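Local structure of putative sugar isomerase (Parabacteroides distasonis, 3LMZ) at residues Ala23-Val28 / Lys234-Pro239; Cys48-His53 / Val80-Met85; Gly202-Arg207 / Ala244-Tyr249. The protein probably acts as a sugar isomerase of the xylose isomerase-like TIM-barrel family, with a natural substrate that is not established. All coordinates share one frame; numbering follows the deposited sequence.

Interaction 1 of 3, residues Ala23-Val28 / Lys234-Pro239; sequences AGYTFV and KDMKDP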
# COMPACT_ATOMS: atom_id res chain seq x y z
N ALA A 23 -12.83 9.09 -2.13
CA ALA A 23 -14.26 9.27 -1.92
C ALA A 23 -14.39 9.74 -0.44
O ALA A 23 -13.70 9.21 0.46
CB ALA A 23 -14.99 7.88 -2.15
N GLY A 24 -15.25 10.73 -0.17
CA GLY A 24 -15.30 11.31 1.16
C GLY A 24 -15.79 10.36 2.26
O GLY A 24 -15.33 10.49 3.42
N TYR A 25 -16.67 9.42 1.95
CA TYR A 25 -17.17 8.49 2.95
C TYR A 25 -16.06 7.68 3.63
O TYR A 25 -16.21 7.24 4.78
CB TYR A 25 -18.24 7.57 2.36
CG TYR A 25 -18.94 6.69 3.34
CD1 TYR A 25 -19.80 7.24 4.27
CD2 TYR A 25 -18.80 5.31 3.29
CE1 TYR A 25 -20.51 6.41 5.15
CE2 TYR A 25 -19.52 4.49 4.13
CZ TYR A 25 -20.35 5.09 5.09
OH TYR A 25 -21.15 4.35 5.97
N THR A 26 -14.95 7.49 2.90
CA THR A 26 -13.79 6.85 3.55
C THR A 26 -13.47 7.48 4.92
O THR A 26 -13.04 6.79 5.85
CB THR A 26 -12.60 6.92 2.64
OG1 THR A 26 -12.88 6.17 1.46
CG2 THR A 26 -11.33 6.38 3.30
N PHE A 27 -13.64 8.83 5.00
CA PHE A 27 -13.32 9.63 6.17
C PHE A 27 -14.59 10.11 6.87
O PHE A 27 -14.54 11.12 7.58
CB PHE A 27 -12.42 10.80 5.71
CG PHE A 27 -11.05 10.36 5.33
CD1 PHE A 27 -10.07 10.14 6.30
CD2 PHE A 27 -10.73 10.10 4.00
CE1 PHE A 27 -8.81 9.70 5.94
CE2 PHE A 27 -9.45 9.65 3.67
CZ PHE A 27 -8.53 9.43 4.63
N VAL A 28 -15.67 9.32 6.90
CA VAL A 28 -16.89 9.74 7.59
C VAL A 28 -16.66 9.99 9.06
O VAL A 28 -17.34 10.84 9.65
CB VAL A 28 -18.02 8.71 7.39
CG1 VAL A 28 -17.69 7.32 8.03
CG2 VAL A 28 -19.40 9.24 7.90
N LYS A 234 -13.92 -0.61 5.42
CA LYS A 234 -13.48 -1.58 6.40
C LYS A 234 -12.75 -0.81 7.50
O LYS A 234 -12.10 0.21 7.21
CB LYS A 234 -12.53 -2.56 5.73
CG LYS A 234 -11.77 -3.50 6.70
CD LYS A 234 -11.04 -4.58 5.99
CE LYS A 234 -10.22 -5.50 6.96
NZ LYS A 234 -9.65 -6.67 6.19
N ASP A 235 -12.86 -1.23 8.76
CA ASP A 235 -12.16 -0.62 9.88
C ASP A 235 -12.38 0.91 9.94
O ASP A 235 -11.45 1.69 10.12
CB ASP A 235 -10.67 -0.92 9.81
CG ASP A 235 -10.36 -2.39 10.00
OD1 ASP A 235 -11.11 -3.11 10.71
OD2 ASP A 235 -9.35 -2.85 9.43
N MSE A 236 -13.61 1.36 9.69
CA MSE A 236 -13.86 2.77 9.42
C MSE A 236 -13.60 3.68 10.63
O MSE A 236 -13.46 4.89 10.43
CB MSE A 236 -15.29 3.00 8.89
CG MSE A 236 -15.56 2.24 7.59
SE MSE A 236 -17.11 2.84 6.68
CE MSE A 236 -16.31 4.39 5.86
N LYS A 237 -13.50 3.14 11.85
CA LYS A 237 -13.06 3.94 13.00
C LYS A 237 -11.54 4.11 13.10
O LYS A 237 -11.06 4.93 13.89
CB LYS A 237 -13.59 3.34 14.30
CG LYS A 237 -15.08 3.36 14.35
CD LYS A 237 -15.63 2.63 15.60
CE LYS A 237 -15.76 1.13 15.40
NZ LYS A 237 -17.13 0.78 14.83
N ASP A 238 -10.78 3.31 12.34
CA ASP A 238 -9.29 3.40 12.28
C ASP A 238 -8.78 2.82 10.97
O ASP A 238 -8.15 1.78 10.97
CB ASP A 238 -8.66 2.73 13.52
CG ASP A 238 -7.15 2.92 13.59
OD1 ASP A 238 -6.61 3.77 12.87
OD2 ASP A 238 -6.50 2.17 14.37
N PRO A 239 -9.10 3.49 9.85
CA PRO A 239 -8.94 2.87 8.53
C PRO A 239 -7.56 3.08 7.85
O PRO A 239 -7.32 2.64 6.70
CB PRO A 239 -10.02 3.59 7.73
CG PRO A 239 -10.04 5.00 8.30
CD PRO A 239 -9.92 4.74 9.78
O HOH W 1 -13.96 7.01 8.58
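Over one face of the Tyr25 ring lies the terminal methyl of the selenomethionine Met236: its CE stands 4.0 Å from the ring centroid and 29° off the ring normal, a CH-pi contact. The methyl is displaced from the centre toward one side of the ring, as Met236 CE comes nearest to Tyr25 CE2, at 3.6 Å. Met236 SE is further out and oblique to the ring, which completes a Met-aromatic contact. The bend at chi3 of Met236 (80°) turns CE toward the ring instead of leaving it on an extended chain. The two side chains cross at about a right angle, and so do those of Val28 and Met236, where Val28 CG1 touches the same methyl CE of Met236 at 3.9 Å. Met236 CE also comes unusually close to Tyr25 O, an approach from which nothing is drawn here; that carbonyl accepts the backbone N-H of Val28. No direct hydrogen bond joins the segments; a water bridges them, donating to Thr26 O and Met236 O at 2.9 Å each. The residues from Asp235 to Asp238 form a type I turn, closed by Asp238 N to Asp235 O. Thr26 OG1 is hydrogen-bonded to Tyr232 N and Leu230 O. The contact thus joins two beta-alpha loops of the TIM barrel, following strands 19-22 and 227-230, which pair in parallel; the loops lead into helix 32-41 and helix 240-256, with Phe27 packed against both helices.

Interaction 2 of 3, residues Cys48-His53 / Val80-Met85; sequences CIKDFH and VGPIYM. With CIT (citric acid), chain B.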
# COMPACT_ATOMS: atom_id res chain seq x y z
N CYS A 48 -13.52 13.83 -3.41
CA CYS A 48 -14.93 14.04 -3.65
C CYS A 48 -15.55 14.59 -2.36
O CYS A 48 -15.34 14.04 -1.27
CB CYS A 48 -15.61 12.76 -4.11
SG CYS A 48 -17.24 13.11 -4.89
N ILE A 49 -16.30 15.71 -2.46
CA ILE A 49 -16.67 16.50 -1.30
C ILE A 49 -17.98 16.01 -0.69
O ILE A 49 -19.03 16.07 -1.38
CB ILE A 49 -16.84 18.00 -1.70
CG1 ILE A 49 -15.57 18.55 -2.38
CG2 ILE A 49 -17.26 18.86 -0.46
CD1 ILE A 49 -15.79 19.95 -3.01
N LYS A 50 -17.96 15.70 0.62
CA LYS A 50 -19.11 15.27 1.39
C LYS A 50 -19.60 16.35 2.34
O LYS A 50 -18.83 17.20 2.76
CB LYS A 50 -18.82 13.97 2.14
CG LYS A 50 -18.87 12.70 1.31
CD LYS A 50 -20.18 12.32 0.77
CE LYS A 50 -21.19 11.93 1.82
NZ LYS A 50 -22.43 11.39 1.23
N ASP A 51 -20.91 16.30 2.60
CA ASP A 51 -21.56 17.27 3.45
C ASP A 51 -20.99 17.35 4.87
O ASP A 51 -20.99 18.41 5.48
CB ASP A 51 -23.08 17.06 3.48
CG ASP A 51 -23.53 15.66 3.99
OD1 ASP A 51 -22.69 14.79 4.25
OD2 ASP A 51 -24.77 15.47 4.08
N PHE A 52 -20.45 16.23 5.39
CA PHE A 52 -19.81 16.25 6.72
C PHE A 52 -18.46 16.98 6.79
O PHE A 52 -17.93 17.28 7.87
CB PHE A 52 -19.75 14.82 7.32
CG PHE A 52 -19.20 13.78 6.39
CD1 PHE A 52 -17.84 13.71 6.15
CD2 PHE A 52 -20.02 12.75 5.89
CE1 PHE A 52 -17.33 12.73 5.34
CE2 PHE A 52 -19.48 11.81 5.09
CZ PHE A 52 -18.16 11.78 4.84
N HIS A 53 -17.91 17.28 5.62
CA HIS A 53 -16.77 18.17 5.48
C HIS A 53 -17.13 19.61 5.00
O HIS A 53 -16.52 20.60 5.46
CB HIS A 53 -15.73 17.55 4.56
CG HIS A 53 -15.07 16.36 5.12
ND1 HIS A 53 -14.56 15.35 4.33
CD2 HIS A 53 -14.87 15.98 6.41
CE1 HIS A 53 -14.03 14.42 5.11
NE2 HIS A 53 -14.21 14.77 6.38
N VAL A 80 -18.98 16.90 -5.94
CA VAL A 80 -19.71 16.81 -4.67
C VAL A 80 -20.57 15.54 -4.61
O VAL A 80 -21.17 15.15 -5.65
CB VAL A 80 -20.63 18.05 -4.40
CG1 VAL A 80 -19.78 19.36 -4.15
CG2 VAL A 80 -21.66 18.29 -5.53
N GLY A 81 -20.58 14.91 -3.42
CA GLY A 81 -21.47 13.77 -3.16
C GLY A 81 -20.74 12.51 -2.82
O GLY A 81 -19.54 12.53 -2.63
N PRO A 82 -21.45 11.38 -2.79
CA PRO A 82 -22.87 11.28 -3.09
C PRO A 82 -23.82 12.13 -2.24
O PRO A 82 -23.67 12.24 -1.04
CB PRO A 82 -23.19 9.81 -2.85
CG PRO A 82 -21.84 9.07 -3.00
CD PRO A 82 -20.79 10.07 -2.62
N ILE A 83 -24.81 12.71 -2.89
CA ILE A 83 -25.89 13.46 -2.26
C ILE A 83 -27.20 12.72 -2.58
O ILE A 83 -27.55 12.60 -3.76
CB ILE A 83 -26.00 14.93 -2.77
CG1 ILE A 83 -24.68 15.70 -2.55
CG2 ILE A 83 -27.20 15.62 -2.08
CD1 ILE A 83 -24.60 17.06 -3.21
N TYR A 84 -27.89 12.23 -1.57
CA TYR A 84 -29.16 11.57 -1.74
C TYR A 84 -30.22 12.67 -1.97
O TYR A 84 -30.18 13.72 -1.27
CB TYR A 84 -29.53 10.75 -0.51
CG TYR A 84 -28.78 9.44 -0.41
CD1 TYR A 84 -27.42 9.37 -0.22
CD2 TYR A 84 -29.46 8.24 -0.59
CE1 TYR A 84 -26.76 8.12 -0.18
CE2 TYR A 84 -28.81 7.00 -0.53
CZ TYR A 84 -27.48 6.95 -0.29
OH TYR A 84 -26.81 5.71 -0.20
N MSE A 85 -31.12 12.44 -2.91
CA MSE A 85 -32.12 13.43 -3.31
C MSE A 85 -33.50 12.78 -3.41
O MSE A 85 -33.70 11.97 -4.29
CB MSE A 85 -31.74 14.10 -4.62
CG MSE A 85 -30.37 14.67 -4.57
SE MSE A 85 -29.74 15.45 -6.27
CE MSE A 85 -27.87 15.21 -5.91
C1 CIT B . -21.71 3.20 -0.32
O1 CIT B . -20.91 2.23 -0.28
O2 CIT B . -22.67 3.13 -1.14
C2 CIT B . -21.56 4.39 0.61
C3 CIT B . -21.94 5.72 -0.02
O7 CIT B . -21.15 6.10 -1.17
C4 CIT B . -21.70 6.71 1.12
C5 CIT B . -21.91 8.13 0.74
O3 CIT B . -20.95 8.85 0.45
O4 CIT B . -23.09 8.59 0.67
C6 CIT B . -23.43 5.82 -0.45
O5 CIT B . -24.32 5.50 0.40
O6 CIT B . -23.70 6.17 -1.66
O HOH W 2 -22.51 15.02 0.61
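Lys50 reaches Gly81 and Pro82 through a folded chain: the bend at chi2 (-66°) brings Lys50 CD to 3.5 Å from Gly81 O, and a like bend at chi3 then turns CE. The segments belong to a beta-alpha-beta unit of the TIM barrel, strand 46-49, helix 60-72 and strand 76-85, whose two strands run parallel. Their bridge pairs Ile49 with Val80: Gly81 N donates to Ile49 O at 2.8 Å with an N-H...O angle of 170°, and Val80 CA makes a CA-H...O contact with the same oxygen. On the face that carries their side chains, Ile49 CB meets Val80 CG1 at 4.1 Å, with Tyr97 of helix 88-101 packed on both. Gly81 has backbone angles that would jam a CB against the preceding carbonyl oxygen, and a cis peptide links it to Pro82. Lys50 NZ donates to Pro82 O at 2.7 Å, lying in the carbonyl plane, and also to citrate O4, with a weaker bond to O3. Citrate, probably from the crystallisation liquor, is bound also by Glu231, His132, His134 and His166, and so marks a pocket consistent with the active site of this family. Pro82 CD approaches citrate O3 at 3.3 Å, and Tyr84 OH donates to citrate O5 over 2.6 Å.

Interaction 3 of 3, residues Gly202-Arg207 / Ala244-Tyr249; sequences GIEIGR and AESIGY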
# COMPACT_ATOMS: atom_id res chain seq x y z
N GLY A 202 -16.03 -5.73 2.42
CA GLY A 202 -14.92 -4.92 2.00
C GLY A 202 -13.63 -5.47 2.53
O GLY A 202 -13.56 -6.02 3.62
N ILE A 203 -12.57 -5.23 1.76
CA ILE A 203 -11.23 -5.67 2.12
C ILE A 203 -10.22 -4.78 1.41
O ILE A 203 -10.55 -4.16 0.42
CB ILE A 203 -11.03 -7.19 1.81
CG1 ILE A 203 -9.80 -7.77 2.53
CG2 ILE A 203 -11.02 -7.49 0.28
CD1 ILE A 203 -9.75 -9.30 2.48
N GLU A 204 -8.98 -4.83 1.85
CA GLU A 204 -7.89 -4.04 1.28
C GLU A 204 -7.76 -4.41 -0.20
O GLU A 204 -7.81 -5.58 -0.53
CB GLU A 204 -6.59 -4.36 2.03
CG GLU A 204 -6.58 -3.87 3.44
CD GLU A 204 -7.14 -4.83 4.48
OE1 GLU A 204 -7.94 -5.76 4.17
OE2 GLU A 204 -6.82 -4.67 5.70
N ILE A 205 -7.49 -3.41 -1.05
CA ILE A 205 -7.32 -3.62 -2.47
C ILE A 205 -6.16 -4.58 -2.68
O ILE A 205 -5.06 -4.42 -2.10
CB ILE A 205 -7.09 -2.30 -3.23
CG1 ILE A 205 -8.43 -1.54 -3.27
CG2 ILE A 205 -6.49 -2.57 -4.63
CD1 ILE A 205 -8.37 -0.23 -4.04
N GLY A 206 -6.43 -5.60 -3.49
CA GLY A 206 -5.47 -6.66 -3.77
C GLY A 206 -5.76 -7.96 -3.04
O GLY A 206 -5.36 -9.03 -3.53
N ARG A 207 -6.40 -7.86 -1.88
CA ARG A 207 -6.75 -9.03 -1.06
C ARG A 207 -8.04 -9.70 -1.50
O ARG A 207 -8.32 -10.81 -1.06
CB ARG A 207 -6.85 -8.68 0.42
CG ARG A 207 -5.61 -8.16 0.99
CD ARG A 207 -5.71 -8.09 2.50
NE ARG A 207 -4.69 -7.31 3.20
CZ ARG A 207 -4.52 -7.32 4.50
NH1 ARG A 207 -5.20 -8.18 5.25
NH2 ARG A 207 -3.62 -6.55 5.00
N ALA A 244 -4.01 2.99 3.20
CA ALA A 244 -2.63 3.14 2.62
C ALA A 244 -2.17 1.90 1.89
O ALA A 244 -1.66 2.00 0.79
CB ALA A 244 -1.64 3.49 3.76
N GLU A 245 -2.49 0.71 2.44
CA GLU A 245 -2.17 -0.52 1.72
C GLU A 245 -2.92 -0.58 0.40
O GLU A 245 -2.38 -0.93 -0.64
CB GLU A 245 -2.54 -1.76 2.53
CG GLU A 245 -2.24 -3.08 1.82
CD GLU A 245 -2.58 -4.34 2.62
OE1 GLU A 245 -2.72 -4.21 3.87
OE2 GLU A 245 -2.62 -5.41 1.97
N SER A 246 -4.22 -0.20 0.41
CA SER A 246 -5.01 -0.27 -0.79
C SER A 246 -4.46 0.69 -1.87
O SER A 246 -4.43 0.34 -3.08
CB SER A 246 -6.44 0.14 -0.48
OG SER A 246 -7.14 -0.75 0.37
N ILE A 247 -4.05 1.89 -1.47
CA ILE A 247 -3.48 2.88 -2.36
C ILE A 247 -2.16 2.36 -2.95
O ILE A 247 -1.88 2.49 -4.16
CB ILE A 247 -3.36 4.26 -1.66
CG1 ILE A 247 -4.75 4.88 -1.43
CG2 ILE A 247 -2.40 5.16 -2.44
CD1 ILE A 247 -5.60 5.14 -2.67
N GLY A 248 -1.31 1.79 -2.11
CA GLY A 248 -0.08 1.21 -2.62
C GLY A 248 -0.27 0.13 -3.65
O GLY A 248 0.37 0.12 -4.66
N TYR A 249 -1.19 -0.79 -3.37
CA TYR A 249 -1.48 -1.87 -4.28
C TYR A 249 -1.99 -1.25 -5.60
O TYR A 249 -1.58 -1.59 -6.71
CB TYR A 249 -2.45 -2.86 -3.71
CG TYR A 249 -2.45 -4.22 -4.39
CD1 TYR A 249 -3.09 -4.40 -5.58
CD2 TYR A 249 -1.79 -5.31 -3.81
CE1 TYR A 249 -3.03 -5.66 -6.25
CE2 TYR A 249 -1.74 -6.53 -4.44
CZ TYR A 249 -2.35 -6.70 -5.65
OH TYR A 249 -2.27 -7.92 -6.27
O HOH W 3 -2.93 -5.83 -0.71
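Arg207 and Glu245 cross at about a right angle, and the guanidinium grips the carboxylate side-on, with NE and one NH2 hydrogen each taking a different oxygen. Arg207 NH2 donates to the syn lone pair of Glu245 OE1 at 2.7 Å. Arg207 NE reaches Glu245 OE2 at 3.1 Å; that oxygen is nearly in the guanidinium plane, but the nitrogen stands 33° out of the carboxylate plane, as the two planes are turned 39° apart. Glu245 thus takes the N-H groups, whereas the Glu204 carboxylate lies over one face of the guanidinium as a long, charge-only pair; Glu204 OE1 makes its main salt bridge to Lys234 NZ. An alanine in place of Arg207 would probably leave Glu245 without its two-pronged partner and the nearby like charges of Glu204 and Glu245 less well balanced. Beside this network Ile205 N donates to Ser246 OG at 3.0 Å, the N-H...O angle being 169°; this hydroxyl is also hydrogen-bonded to Gly242 O. Gly206, in the type II turn from Glu204 to Arg207, sets its CA over the centre of the Tyr249 ring, 3.5 Å from the centroid. A CB here would clash with Tyr249 CD2. Ile205 CG2 adds an apolar contact with Tyr249 CD1 at 4.0 Å. The turn follows the short, weakly bonded strand 202-203, antiparallel to strand 185-193 of the TIM barrel, and packs on helix 240-256, Ile205 also touching strand 227-230, while the second subunit meets the same helix, its Lys251 pairing with Glu245 and its Asp255 with Tyr249 OH.

Interactions 2 and 3 are buried, whereas interaction 1 is only partly so. Interaction 2 pairs two neighbouring barrel strands through main-chain bonding and adds a lysine facing the citrate pocket; interaction 1 is a loop-to-loop contact of apolar and water-bridged character. The side chain of Tyr25 in interaction 1 is about 4 Å from the same bound citrate. Interaction 3 relies on charge and a glycine-on-ring contact beside the second subunit, which interaction 1 also touches. Helix 240-256 follows one loop of interaction 1 and supplies one side of interaction 3, and the Lys234–Glu204 salt bridge ties the two. Phe52 packs interaction 2 against interaction 1, but interactions 2 and 3 stay about 12 Å apart at their nearest atoms.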